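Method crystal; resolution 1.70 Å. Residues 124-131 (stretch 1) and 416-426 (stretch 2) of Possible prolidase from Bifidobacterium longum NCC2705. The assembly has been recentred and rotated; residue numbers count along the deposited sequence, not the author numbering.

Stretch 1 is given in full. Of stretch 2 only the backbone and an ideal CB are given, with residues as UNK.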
# COMPACT_ATOMS: atom_id res chain seq x y z
N LEU A 124 3.31 9.82 -5.54
CA LEU A 124 3.44 8.39 -5.28
C LEU A 124 3.93 7.69 -6.54
O LEU A 124 4.89 6.91 -6.50
CB LEU A 124 2.09 7.79 -4.85
CG LEU A 124 1.75 7.95 -3.37
CD1 LEU A 124 0.24 7.96 -3.16
CD2 LEU A 124 2.41 6.81 -2.59
N LEU A 125 3.30 7.99 -7.68
CA LEU A 125 3.72 7.38 -8.93
C LEU A 125 5.18 7.70 -9.26
O LEU A 125 5.96 6.81 -9.60
CB LEU A 125 2.82 7.82 -10.09
CG LEU A 125 3.16 7.23 -11.46
CD1 LEU A 125 3.08 5.71 -11.40
CD2 LEU A 125 2.19 7.77 -12.52
N GLU A 126 5.56 8.98 -9.15
CA GLU A 126 6.94 9.38 -9.44
C GLU A 126 7.95 8.69 -8.54
O GLU A 126 9.12 8.55 -8.91
CB GLU A 126 7.09 10.91 -9.32
CG GLU A 126 6.25 11.68 -10.33
CD GLU A 126 6.28 13.18 -10.11
OE1 GLU A 126 6.45 13.61 -8.96
OE2 GLU A 126 6.12 13.92 -11.10
N SER A 127 7.51 8.26 -7.36
CA SER A 127 8.39 7.59 -6.42
C SER A 127 8.50 6.11 -6.78
O SER A 127 9.24 5.36 -6.15
CB SER A 127 7.88 7.74 -4.98
OG SER A 127 6.78 6.89 -4.70
N GLY A 128 7.76 5.69 -7.81
CA GLY A 128 7.80 4.31 -8.25
C GLY A 128 6.65 3.40 -7.83
O GLY A 128 6.72 2.19 -8.05
N VAL A 129 5.60 3.97 -7.25
CA VAL A 129 4.43 3.22 -6.80
C VAL A 129 3.35 3.24 -7.89
O VAL A 129 2.75 4.28 -8.15
CB VAL A 129 3.86 3.84 -5.52
CG1 VAL A 129 2.73 2.99 -4.98
CG2 VAL A 129 4.96 3.98 -4.49
N THR A 130 3.10 2.09 -8.50
CA THR A 130 2.14 1.99 -9.59
C THR A 130 0.72 1.59 -9.22
O THR A 130 -0.19 1.66 -10.05
CB THR A 130 2.68 1.06 -10.68
OG1 THR A 130 3.13 -0.16 -10.09
CG2 THR A 130 3.85 1.72 -11.40
N THR A 131 0.52 1.16 -7.97
CA THR A 131 -0.81 0.80 -7.50
C THR A 131 -0.88 1.25 -6.05
O THR A 131 0.08 1.07 -5.29
CB THR A 131 -1.06 -0.73 -7.53
OG1 THR A 131 -0.94 -1.21 -8.88
CG2 THR A 131 -2.47 -1.05 -7.03
N UNK A 416 18.21 1.79 -2.83
CA UNK A 416 18.28 1.93 -4.28
C UNK A 416 16.88 2.30 -4.77
O UNK A 416 16.71 2.85 -5.87
CB UNK A 416 18.79 0.65 -4.95
N UNK A 417 15.88 2.01 -3.96
CA UNK A 417 14.49 2.31 -4.31
C UNK A 417 14.15 3.79 -4.20
O UNK A 417 13.25 4.28 -4.88
CB UNK A 417 13.55 1.51 -3.41
N UNK A 418 14.87 4.51 -3.34
CA UNK A 418 14.59 5.92 -3.10
C UNK A 418 14.58 6.82 -4.33
O UNK A 418 13.71 7.69 -4.46
CB UNK A 418 15.62 6.46 -2.11
N UNK A 419 15.53 6.63 -5.24
CA UNK A 419 15.60 7.47 -6.43
C UNK A 419 15.47 6.66 -7.71
O UNK A 419 16.47 6.23 -8.29
CB UNK A 419 16.91 8.25 -6.44
N UNK A 420 14.23 6.45 -8.18
CA UNK A 420 14.02 5.68 -9.41
C UNK A 420 14.66 6.32 -10.64
O UNK A 420 14.81 7.54 -10.72
CB UNK A 420 12.52 5.50 -9.66
N UNK A 421 15.03 5.48 -11.61
CA UNK A 421 15.61 5.96 -12.85
C UNK A 421 14.45 6.30 -13.79
O UNK A 421 14.50 7.29 -14.54
CB UNK A 421 16.55 4.93 -13.47
N UNK A 422 13.41 5.48 -13.74
CA UNK A 422 12.23 5.68 -14.58
C UNK A 422 11.08 4.83 -14.06
O UNK A 422 11.29 3.72 -13.58
CB UNK A 422 12.53 5.34 -16.04
N UNK A 423 9.88 5.37 -14.14
CA UNK A 423 8.68 4.66 -13.70
C UNK A 423 7.75 4.54 -14.90
O UNK A 423 7.57 5.50 -15.64
CB UNK A 423 7.99 5.38 -12.54
N UNK A 424 7.18 3.36 -15.10
CA UNK A 424 6.27 3.14 -16.21
C UNK A 424 4.98 2.61 -15.59
O UNK A 424 5.00 1.63 -14.85
CB UNK A 424 6.85 2.18 -17.25
N UNK A 425 3.87 3.28 -15.89
CA UNK A 425 2.57 2.88 -15.34
C UNK A 425 1.68 2.38 -16.46
O UNK A 425 1.33 3.13 -17.37
CB UNK A 425 1.90 4.04 -14.60
N UNK A 426 1.30 1.11 -16.39
CA UNK A 426 0.44 0.52 -17.42
C UNK A 426 0.95 0.86 -18.82
O UNK A 426 0.16 1.22 -19.71
CB UNK A 426 -1.00 1.01 -17.25

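Stretch 1 ends a helix, turns at G128 and leaves as a strand running nearly parallel to 422-425, the axes 9° apart. At 7.6 Å they approach too distantly for backbone pairing, and no direct hydrogen bond crosses, so side chains and one water fill the gap.

Position 416 lies out of reach of stretch 1 and sets no rule; it is A416. At 417 the CA-to-CB bond runs sideways with nothing of stretch 1 near, so many residues would fit; it is L417, and its backbone matters here. Water 1 lies 2.6 Å from S127 O and 2.8 Å from L417 O and links the two carbonyls, which, both being acceptors, cannot bond each other.

Positions 418 and 419 point away, which suits polar or charged groups as well as others; they are E418 and H419.

Position 420 points toward the turn. Phi of -62° and psi of 151° are open to many residues, proline included, and the CB faces the carbonyls of E126 and S127 and the CA of G128, leaving room for something small or compact. The deposited P420 places CG 3.4 Å from S127 O and 4.3 Å from G128 N, packing its ring against the turn. G128 leaves the helix with phi 102°, and an ideal CB there would sit only 3.6 Å from P420 CG, besides jamming against the preceding carbonyl.

Position 421 is out of reach and 422 points away; A421 and L422 occupy them, neither touching stretch 1.

Position 423 is the most demanding. Extended angles favour a strand residue, and the CB points at the helix end, 3.8 Å from L125 O and 4.4 Å from G128 CA. A compact beta-branched apolar side chain suits, valine most simply. It is V423, with the largest covered area in either stretch. Its t rotamer puts CG1 3.4 Å from L125 O and 3.9 Å from L125 CD1, while CG2 lies 3.7 Å from G128 CA.

Position 424 points away, so stretch 1 leaves the choice free; it is I424, whose backbone O meets T130 CG2 at 3.6 Å.

Position 425 turns back toward stretch 1, its CB already 3.8 Å from L125 CD1 and 4.4 Å from T130 CG2. Small side chains fit most simply, and A425 completes the apolar patch with its methyl against L125 CD1.

At 426 positive phi (47°) would suit glycine or asparagine, yet A426 takes it, its CB sideways.

Stretch 2 (416-426) ALEHPALVIAA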
# COMPACT_ATOMS: atom_id res chain seq x y z
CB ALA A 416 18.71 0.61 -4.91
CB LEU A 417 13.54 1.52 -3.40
CG LEU A 417 13.56 -0.01 -3.44
CD1 LEU A 417 12.72 -0.55 -2.29
CD2 LEU A 417 13.02 -0.51 -4.77
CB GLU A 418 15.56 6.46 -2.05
CG GLU A 418 15.22 7.87 -1.58
CD GLU A 418 16.09 8.33 -0.43
OE1 GLU A 418 17.24 7.85 -0.33
OE2 GLU A 418 15.64 9.17 0.36
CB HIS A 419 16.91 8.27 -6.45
CG HIS A 419 17.12 9.10 -5.23
ND1 HIS A 419 17.69 8.60 -4.07
CD2 HIS A 419 16.83 10.40 -4.97
CE1 HIS A 419 17.74 9.55 -3.16
NE2 HIS A 419 17.22 10.65 -3.67
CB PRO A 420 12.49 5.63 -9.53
CG PRO A 420 12.02 5.77 -8.12
CD PRO A 420 12.95 6.84 -7.58
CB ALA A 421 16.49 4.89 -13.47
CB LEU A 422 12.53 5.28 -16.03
CG LEU A 422 11.39 5.31 -17.06
CD1 LEU A 422 10.92 6.74 -17.26
CD2 LEU A 422 11.88 4.73 -18.38
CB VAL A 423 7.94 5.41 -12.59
CG1 VAL A 423 6.77 4.57 -12.08
CG2 VAL A 423 8.90 5.74 -11.47
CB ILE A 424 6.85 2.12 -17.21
CG1 ILE A 424 8.19 2.63 -17.72
CG2 ILE A 424 5.87 1.89 -18.36
CD1 ILE A 424 8.90 1.70 -18.68
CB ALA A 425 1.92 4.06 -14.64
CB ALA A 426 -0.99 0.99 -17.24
O HOH W 1 11.00 5.73 -4.21
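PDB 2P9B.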